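Long-range contacts in odorant binding protein (AGAP010409-PA) (Anopheles gambiae, PDB 3L4L), which probably binds odorants and other small hydrophobic molecules in an internal pocket, and here holds benzaldehyde: residues V37-V42 with R99-F104; A83-K88 with F104-E109. All coordinates share one frame; numbering follows the deposited sequence.

Interaction 1: residues V37-V42 with R99-F104; sequences VTHCFV and RAYSAF. With HBX (benzaldehyde), chain B.
H39 and Y101 lie where the two backbones come nearest, their CA atoms 5.2 Å apart, and the axes of helices 37-42 and 99-104 approach to 8.1 Å with an angle of 74° between them. The crossing belongs to the mainly helical, disulfide-braced fold of insect odorant-binding proteins; C40, on helix 36-48, is bonded to C97, just ahead of 99-104. Y101 fills the crossing: its ring is placed anti to the backbone N (chi1 -174°) and reaches across to helix 37-42. H39 CD2 sits over one face of this ring, offset toward the rim and 3.3 Å from Y101 CG. The two ring planes meet obliquely, at 40°, with centroids 4.4 Å apart. Their polar ends are hydrogen-bonded to the 32-35 loop, H39 NE2 to D34 OD1 and Y101 OH to the carbonyl of F32, which ties both rings to the same loop. V42 divides its two methyls. V42 CG2 meets the edge of the Y101 ring in its plane, at CD2, while V42 CG1 packs 3.8 Å from F104 CB. T38 CG2 makes a more distant approach to Y101 CE2; the T38 hydroxyl, OG1, is hydrogen-bonded to Y27 OH and D35 OD1. On the side of V42, A100 and F104 lies benzaldehyde. A100 CB is 3.7 Å from its C1', and benzaldehyde C5 lies at the edge of the F104 ring, 3.9 Å from CD2. F32 meets that same phenylalanine with the rings nearly perpendicular. The aldehyde oxygen O1' lies 3.0 Å from V42 O.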
ATOM      1  N   VAL A  37      -7.728  -9.099  -8.036  1.00 14.32           N
ATOM      2  CA  VAL A  37      -6.631  -9.909  -7.511  1.00 12.69           C
ATOM      3  C   VAL A  37      -5.532  -8.988  -7.002  1.00 12.37           C
ATOM      4  O   VAL A  37      -5.051  -9.128  -5.878  1.00 13.69           O
ATOM      5  CB  VAL A  37      -6.086 -10.895  -8.561  1.00 16.60           C
ATOM      6  CG1 VAL A  37      -4.851 -11.622  -8.042  1.00 14.07           C
ATOM      7  CG2 VAL A  37      -7.177 -11.895  -8.951  1.00 12.51           C
ATOM      8  N   THR A  38      -5.156  -8.017  -7.818  1.00 10.74           N
ATOM      9  CA  THR A  38      -4.136  -7.062  -7.409  1.00 10.07           C
ATOM     10  C   THR A  38      -4.570  -6.302  -6.165  1.00  9.54           C
ATOM     11  O   THR A  38      -3.761  -6.068  -5.272  1.00 12.01           O
ATOM     12  CB  THR A  38      -3.788  -6.082  -8.553  1.00 17.18           C
ATOM     13  OG1 THR A  38      -3.203  -6.818  -9.635  1.00 12.42           O
ATOM     14  CG2 THR A  38      -2.803  -5.017  -8.077  1.00  8.11           C
ATOM     15  N   HIS A  39      -5.843  -5.920  -6.088  1.00 10.38           N
ATOM     16  CA  HIS A  39      -6.317  -5.232  -4.884  1.00 12.99           C
ATOM     17  C   HIS A  39      -5.917  -5.999  -3.628  1.00 11.73           C
ATOM     18  O   HIS A  39      -5.385  -5.428  -2.667  1.00 11.86           O
ATOM     19  CB  HIS A  39      -7.842  -5.063  -4.885  1.00 10.30           C
ATOM     20  CG  HIS A  39      -8.355  -4.143  -5.946  1.00 16.05           C
ATOM     21  ND1 HIS A  39      -9.697  -4.031  -6.244  1.00 18.23           N
ATOM     22  CD2 HIS A  39      -7.713  -3.291  -6.779  1.00 12.96           C
ATOM     23  CE1 HIS A  39      -9.859  -3.151  -7.215  1.00 16.98           C
ATOM     24  NE2 HIS A  39      -8.671  -2.686  -7.558  1.00 16.10           N
ATOM     25  N   CYS A  40      -6.206  -7.294  -3.623  1.00 10.09           N
ATOM     26  CA  CYS A  40      -5.893  -8.137  -2.472  1.00 12.84           C
ATOM     27  C   CYS A  40      -4.397  -8.356  -2.309  1.00 12.17           C
ATOM     28  O   CYS A  40      -3.896  -8.488  -1.193  1.00 14.05           O
ATOM     29  CB  CYS A  40      -6.620  -9.477  -2.559  1.00 10.70           C
ATOM     30  SG  CYS A  40      -8.376  -9.281  -2.362  1.00 14.45           S
ATOM     31  N   PHE A  41      -3.684  -8.400  -3.421  1.00 11.68           N
ATOM     32  CA  PHE A  41      -2.238  -8.550  -3.355  1.00 12.58           C
ATOM     33  C   PHE A  41      -1.626  -7.319  -2.674  1.00 16.69           C
ATOM     34  O   PHE A  41      -0.778  -7.436  -1.785  1.00 12.75           O
ATOM     35  CB  PHE A  41      -1.671  -8.735  -4.762  1.00 10.48           C
ATOM     36  CG  PHE A  41      -0.171  -8.873  -4.800  1.00 12.87           C
ATOM     37  CD1 PHE A  41       0.429 -10.085  -4.507  1.00 13.04           C
ATOM     38  CD2 PHE A  41       0.629  -7.797  -5.145  1.00 14.71           C
ATOM     39  CE1 PHE A  41       1.809 -10.219  -4.552  1.00 13.53           C
ATOM     40  CE2 PHE A  41       2.008  -7.915  -5.186  1.00 16.76           C
ATOM     41  CZ  PHE A  41       2.602  -9.126  -4.893  1.00 16.38           C
ATOM     42  N   VAL A  42      -2.073  -6.138  -3.089  1.00 12.48           N
ATOM     43  CA  VAL A  42      -1.592  -4.901  -2.491  1.00 12.79           C
ATOM     44  C   VAL A  42      -1.890  -4.856  -0.993  1.00 10.15           C
ATOM     45  O   VAL A  42      -1.031  -4.488  -0.195  1.00 14.76           O
ATOM     46  CB  VAL A  42      -2.183  -3.690  -3.189  1.00 11.68           C
ATOM     47  CG1 VAL A  42      -1.989  -2.435  -2.335  1.00 11.96           C
ATOM     48  CG2 VAL A  42      -1.557  -3.548  -4.572  1.00 11.90           C
ATOM     49  N   ARG A  99     -10.430  -1.362  -0.263  1.00 11.08           N
ATOM     50  CA  ARG A  99     -10.085  -0.302   0.680  1.00 11.63           C
ATOM     51  C   ARG A  99      -8.575  -0.109   0.723  1.00 13.04           C
ATOM     52  O   ARG A  99      -8.086   1.020   0.676  1.00 11.40           O
ATOM     53  CB  ARG A  99     -10.611  -0.621   2.083  1.00  9.71           C
ATOM     54  CG  ARG A  99     -10.383   0.489   3.105  1.00 12.94           C
ATOM     55  CD  ARG A  99     -10.692   0.025   4.538  1.00 13.34           C
ATOM     56  NE  ARG A  99     -12.061  -0.462   4.645  1.00 16.58           N
ATOM     57  CZ  ARG A  99     -12.533  -1.141   5.687  1.00 15.94           C
ATOM     58  NH1 ARG A  99     -11.742  -1.417   6.708  1.00 13.46           N
ATOM     59  NH2 ARG A  99     -13.796  -1.550   5.703  1.00 20.16           N
ATOM     60  N   ALA A 100      -7.839  -1.216   0.809  1.00  9.52           N
ATOM     61  CA  ALA A 100      -6.383  -1.150   0.888  1.00  9.96           C
ATOM     62  C   ALA A 100      -5.813  -0.560  -0.394  1.00  9.07           C
ATOM     63  O   ALA A 100      -4.929   0.292  -0.363  1.00  8.73           O
ATOM     64  CB  ALA A 100      -5.794  -2.532   1.155  1.00  8.26           C
ATOM     65  N   TYR A 101      -6.327  -1.011  -1.532  1.00  9.67           N
ATOM     66  CA  TYR A 101      -5.841  -0.509  -2.814  1.00 11.00           C
ATOM     67  C   TYR A 101      -6.132   0.983  -2.980  1.00 11.20           C
ATOM     68  O   TYR A 101      -5.298   1.748  -3.469  1.00 10.41           O
ATOM     69  CB  TYR A 101      -6.471  -1.305  -3.952  1.00 11.50           C
ATOM     70  CG  TYR A 101      -5.933  -0.975  -5.315  1.00 11.28           C
ATOM     71  CD1 TYR A 101      -6.615  -0.101  -6.155  1.00 16.62           C
ATOM     72  CD2 TYR A 101      -4.753  -1.550  -5.776  1.00 15.32           C
ATOM     73  CE1 TYR A 101      -6.138   0.189  -7.412  1.00 17.00           C
ATOM     74  CE2 TYR A 101      -4.267  -1.265  -7.033  1.00 17.70           C
ATOM     75  CZ  TYR A 101      -4.967  -0.390  -7.847  1.00 22.93           C
ATOM     76  OH  TYR A 101      -4.492  -0.093  -9.105  1.00 21.82           O
ATOM     77  N   SER A 102      -7.314   1.402  -2.550  1.00  9.93           N
ATOM     78  CA  SER A 102      -7.664   2.810  -2.600  1.00  9.51           C
ATOM     79  C   SER A 102      -6.708   3.650  -1.747  1.00 17.85           C
ATOM     80  O   SER A 102      -6.267   4.721  -2.170  1.00 13.09           O
ATOM     81  CB  SER A 102      -9.123   3.020  -2.183  1.00 11.67           C
ATOM     82  OG  SER A 102      -9.442   4.401  -2.172  1.00 23.59           O
ATOM     83  N   ALA A 103      -6.360   3.152  -0.564  1.00 10.30           N
ATOM     84  CA  ALA A 103      -5.438   3.866   0.321  1.00 10.09           C
ATOM     85  C   ALA A 103      -4.053   3.931  -0.315  1.00 10.44           C
ATOM     86  O   ALA A 103      -3.371   4.954  -0.250  1.00 12.94           O
ATOM     87  CB  ALA A 103      -5.362   3.180   1.681  1.00 11.21           C
ATOM     88  N   PHE A 104      -3.647   2.823  -0.925  1.00 10.79           N
ATOM     89  CA  PHE A 104      -2.368   2.744  -1.610  1.00 12.98           C
ATOM     90  C   PHE A 104      -2.262   3.786  -2.720  1.00 12.75           C
ATOM     91  O   PHE A 104      -1.180   4.289  -3.003  1.00 13.66           O
ATOM     92  CB  PHE A 104      -2.155   1.349  -2.200  1.00  7.85           C
ATOM     93  CG  PHE A 104      -0.930   1.251  -3.071  1.00 15.35           C
ATOM     94  CD1 PHE A 104      -1.047   1.164  -4.450  1.00 21.44           C
ATOM     95  CD2 PHE A 104       0.339   1.273  -2.508  1.00 20.87           C
ATOM     96  CE1 PHE A 104       0.082   1.094  -5.259  1.00 30.30           C
ATOM     97  CE2 PHE A 104       1.476   1.201  -3.308  1.00 26.12           C
ATOM     98  CZ  PHE A 104       1.347   1.113  -4.686  1.00 31.55           C
TER
HETATM   99  C1' HBX B 200      -2.392  -1.049   1.224  1.00 20.88           C
HETATM  100  O1' HBX B 200      -2.190  -2.248   1.345  1.00 35.75           O
HETATM  101  C1  HBX B 200      -1.233  -0.139   1.279  1.00 15.85           C
HETATM  102  C2  HBX B 200      -1.408   1.212   1.569  1.00 15.66           C
HETATM  103  C3  HBX B 200      -0.297   2.044   1.630  1.00 19.12           C
HETATM  104  C4  HBX B 200       0.969   1.523   1.406  1.00 16.98           C
HETATM  105  C5  HBX B 200       1.143   0.174   1.118  1.00 17.60           C
HETATM  106  C6  HBX B 200       0.037  -0.659   1.054  1.00 17.21           C

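Interaction 2: residues A83-K88 with F104-E109; sequences ACLEAK and FQCLRE. With HBX (benzaldehyde), chain B.
C84 and C106 are joined by a disulfide, one of three that brace this PBP/GOBP fold, and it links the last part of helix 75-86 to the junction between helices 96-105 and 108-115. The CA atoms of the pair are 6.0 Å apart, and the bond turns through a chi3 of -91°, close to the relaxed value for a disulfide. C84 SG lies anti to its own backbone N (chi1 179°), which carries it out from the helix toward C106. Two apolar contacts lean on C106 SG. L85 lays its CD2 methyl 3.7 Å from C106 SG, and its side chain also rests on L90, S135 and H136. K88 passes alongside the same sulfur, its CD 3.6 Å from C106 SG, so a leucine methyl and the aliphatic part of a lysine share one atom. The polar contact lies at the lysine's far end: bends at chi2 and chi3 lead the chain past the sulfur to the preceding turn of helix 96-105, where the ammonium group hydrogen-bonds the carbonyl oxygen of S102. That position also brings K88 NZ 3.4 Å from Q105 CB.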
ATOM      1  N   ALA A  83      -4.668  13.891   4.433  1.00 11.94           N
ATOM      2  CA  ALA A  83      -5.755  14.500   3.661  1.00 11.06           C
ATOM      3  C   ALA A  83      -6.198  13.653   2.462  1.00 11.35           C
ATOM      4  O   ALA A  83      -7.395  13.466   2.217  1.00 10.80           O
ATOM      5  CB  ALA A  83      -5.353  15.909   3.194  1.00 12.78           C
ATOM      6  N   CYS A  84      -5.237  13.161   1.699  1.00  9.18           N
ATOM      7  CA  CYS A  84      -5.574  12.293   0.584  1.00 13.27           C
ATOM      8  C   CYS A  84      -6.400  11.100   1.081  1.00 15.64           C
ATOM      9  O   CYS A  84      -7.442  10.765   0.517  1.00 13.15           O
ATOM     10  CB  CYS A  84      -4.309  11.818  -0.122  1.00 12.44           C
ATOM     11  SG  CYS A  84      -4.613  10.706  -1.501  1.00 13.01           S
ATOM     12  N   LEU A  85      -5.931  10.468   2.152  1.00 14.24           N
ATOM     13  CA  LEU A  85      -6.596   9.296   2.699  1.00 10.06           C
ATOM     14  C   LEU A  85      -7.972   9.610   3.279  1.00 12.01           C
ATOM     15  O   LEU A  85      -8.911   8.844   3.111  1.00 13.85           O
ATOM     16  CB  LEU A  85      -5.696   8.621   3.744  1.00 10.04           C
ATOM     17  CG  LEU A  85      -4.429   8.005   3.142  1.00  8.38           C
ATOM     18  CD1 LEU A  85      -3.371   7.728   4.221  1.00 12.31           C
ATOM     19  CD2 LEU A  85      -4.762   6.727   2.381  1.00  9.40           C
ATOM     20  N   GLU A  86      -8.101  10.741   3.957  1.00 10.69           N
ATOM     21  CA  GLU A  86      -9.405  11.115   4.479  1.00 15.90           C
ATOM     22  C   GLU A  86     -10.384  11.288   3.333  1.00 13.68           C
ATOM     23  O   GLU A  86     -11.548  10.926   3.454  1.00 17.00           O
ATOM     24  CB  GLU A  86      -9.323  12.384   5.336  1.00 20.50           C
ATOM     25  CG  GLU A  86      -8.644  12.157   6.682  1.00 30.93           C
ATOM     26  CD  GLU A  86      -8.319  13.446   7.422  1.00 44.33           C
ATOM     27  OE1 GLU A  86      -8.978  14.474   7.154  1.00 51.23           O
ATOM     28  OE2 GLU A  86      -7.403  13.423   8.277  1.00 48.58           O
ATOM     29  N   ALA A  87      -9.889  11.802   2.209  1.00 15.43           N
ATOM     30  CA  ALA A  87     -10.714  12.050   1.023  1.00 14.28           C
ATOM     31  C   ALA A  87     -11.174  10.759   0.332  1.00 24.75           C
ATOM     32  O   ALA A  87     -12.064  10.790  -0.515  1.00 21.79           O
ATOM     33  CB  ALA A  87      -9.968  12.921   0.033  1.00 20.32           C
ATOM     34  N   LYS A  88     -10.562   9.631   0.681  1.00 21.76           N
ATOM     35  CA  LYS A  88     -10.958   8.350   0.095  1.00 14.84           C
ATOM     36  C   LYS A  88     -12.077   7.666   0.870  1.00 17.39           C
ATOM     37  O   LYS A  88     -12.613   6.655   0.421  1.00 21.79           O
ATOM     38  CB  LYS A  88      -9.767   7.407  -0.000  1.00 16.38           C
ATOM     39  CG  LYS A  88      -8.546   8.066  -0.551  1.00 19.20           C
ATOM     40  CD  LYS A  88      -7.841   7.173  -1.507  1.00 28.09           C
ATOM     41  CE  LYS A  88      -8.254   7.481  -2.920  1.00 23.38           C
ATOM     42  NZ  LYS A  88      -7.102   7.166  -3.784  1.00 23.87           N
ATOM     43  N   PHE A 104      -3.647   2.823  -0.925  1.00 10.79           N
ATOM     44  CA  PHE A 104      -2.368   2.744  -1.610  1.00 12.98           C
ATOM     45  C   PHE A 104      -2.262   3.786  -2.720  1.00 12.75           C
ATOM     46  O   PHE A 104      -1.180   4.289  -3.003  1.00 13.66           O
ATOM     47  CB  PHE A 104      -2.155   1.349  -2.200  1.00  7.85           C
ATOM     48  CG  PHE A 104      -0.930   1.251  -3.071  1.00 15.35           C
ATOM     49  CD1 PHE A 104      -1.047   1.164  -4.450  1.00 21.44           C
ATOM     50  CD2 PHE A 104       0.339   1.273  -2.508  1.00 20.87           C
ATOM     51  CE1 PHE A 104       0.082   1.094  -5.259  1.00 30.30           C
ATOM     52  CE2 PHE A 104       1.476   1.201  -3.308  1.00 26.12           C
ATOM     53  CZ  PHE A 104       1.347   1.113  -4.686  1.00 31.55           C
ATOM     54  N   GLN A 105      -3.383   4.100  -3.357  1.00  8.89           N
ATOM     55  CA  GLN A 105      -3.358   5.056  -4.462  1.00 14.23           C
ATOM     56  C   GLN A 105      -2.846   6.426  -4.011  1.00 15.91           C
ATOM     57  O   GLN A 105      -2.303   7.190  -4.810  1.00 11.76           O
ATOM     58  CB  GLN A 105      -4.717   5.128  -5.166  0.65 16.27           C
ATOM     59  CG  GLN A 105      -5.091   3.810  -5.861  0.65 14.06           C
ATOM     60  CD  GLN A 105      -4.063   3.379  -6.896  0.65 17.30           C
ATOM     61  OE1 GLN A 105      -3.765   2.190  -7.042  0.65 24.14           O
ATOM     62  NE2 GLN A 105      -3.509   4.345  -7.616  0.65 14.35           N
ATOM     63  N   CYS A 106      -3.014   6.733  -2.729  1.00 13.11           N
ATOM     64  CA  CYS A 106      -2.513   7.999  -2.185  1.00 14.35           C
ATOM     65  C   CYS A 106      -0.983   8.049  -2.157  1.00 16.61           C
ATOM     66  O   CYS A 106      -0.397   9.126  -2.211  1.00 19.78           O
ATOM     67  CB  CYS A 106      -3.062   8.255  -0.771  1.00 11.35           C
ATOM     68  SG  CYS A 106      -4.786   8.848  -0.694  1.00 11.68           S
ATOM     69  N   LEU A 107      -0.345   6.880  -2.061  1.00 10.54           N
ATOM     70  CA  LEU A 107       1.112   6.791  -1.953  1.00 14.43           C
ATOM     71  C   LEU A 107       1.776   6.399  -3.269  1.00 25.03           C
ATOM     72  O   LEU A 107       2.993   6.515  -3.419  1.00 19.92           O
ATOM     73  CB  LEU A 107       1.504   5.772  -0.877  1.00 14.52           C
ATOM     74  CG  LEU A 107       1.435   6.166   0.601  1.00 19.86           C
ATOM     75  CD1 LEU A 107       2.572   7.110   0.952  1.00 25.07           C
ATOM     76  CD2 LEU A 107       0.098   6.784   0.951  1.00 21.21           C
ATOM     77  N   ARG A 108       0.983   5.932  -4.224  1.00 25.87           N
ATOM     78  CA  ARG A 108       1.550   5.415  -5.470  1.00 26.10           C
ATOM     79  C   ARG A 108       2.585   6.359  -6.100  1.00 25.47           C
ATOM     80  O   ARG A 108       3.652   5.909  -6.514  1.00 36.65           O
ATOM     81  CB  ARG A 108       0.453   5.035  -6.475  1.00 23.15           C
ATOM     82  CG  ARG A 108       0.958   4.159  -7.624  1.00 28.79           C
ATOM     83  CD  ARG A 108      -0.154   3.795  -8.595  1.00 34.13           C
ATOM     84  NE  ARG A 108      -0.907   4.975  -9.015  1.00 31.19           N
ATOM     85  CZ  ARG A 108      -0.523   5.805  -9.980  1.00 42.71           C
ATOM     86  NH1 ARG A 108      -1.274   6.858 -10.285  1.00 38.46           N
ATOM     87  NH2 ARG A 108       0.607   5.585 -10.641  1.00 25.65           N
ATOM     88  N   GLU A 109       2.303   7.658  -6.154  1.00 22.11           N
ATOM     89  CA  GLU A 109       3.244   8.576  -6.801  1.00 29.29           C
ATOM     90  C   GLU A 109       4.560   8.675  -6.049  1.00 35.40           C
ATOM     91  O   GLU A 109       5.625   8.725  -6.660  1.00 30.31           O
ATOM     92  CB  GLU A 109       2.670   9.980  -6.969  1.00 28.16           C
ATOM     93  CG  GLU A 109       1.264  10.030  -7.512  1.00 43.66           C
ATOM     94  CD  GLU A 109       0.247  10.036  -6.398  1.00 38.07           C
ATOM     95  OE1 GLU A 109      -0.113  11.144  -5.958  1.00 29.77           O
ATOM     96  OE2 GLU A 109      -0.163   8.940  -5.945  1.00 34.52           O
TER
HETATM   97  C1' HBX B 200      -2.392  -1.049   1.224  1.00 20.88           C
HETATM   98  O1' HBX B 200      -2.190  -2.248   1.345  1.00 35.75           O
HETATM   99  C1  HBX B 200      -1.233  -0.139   1.279  1.00 15.85           C
HETATM  100  C2  HBX B 200      -1.408   1.212   1.569  1.00 15.66           C
HETATM  101  C3  HBX B 200      -0.297   2.044   1.630  1.00 19.12           C
HETATM  102  C4  HBX B 200       0.969   1.523   1.406  1.00 16.98           C
HETATM  103  C5  HBX B 200       1.143   0.174   1.118  1.00 17.60           C
HETATM  104  C6  HBX B 200       0.037  -0.659   1.054  1.00 17.21           C

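Overall arrangement
Helix 96-105 is common to both contacts, whose centres lie about 12 Å apart, and F104 belongs to each. Interaction 1 sets this helix against helix 36-48, its centre about 7 Å from that of the chain. Interaction 2 ties segment 104-109, just where the helix gives way to 108-115, to helix 75-86; its centre is about 10 Å from that of the chain. The lysine of interaction 2 reaches back to S102 of interaction 1. F104 brings both contacts to benzaldehyde, its CA 3.7 Å from C2, and interaction 1 adds V42 and A100. A disulfide backs the helix that flanks the ligand at each contact: C40-C97 beside the crossing, C84-C106 within interaction 2.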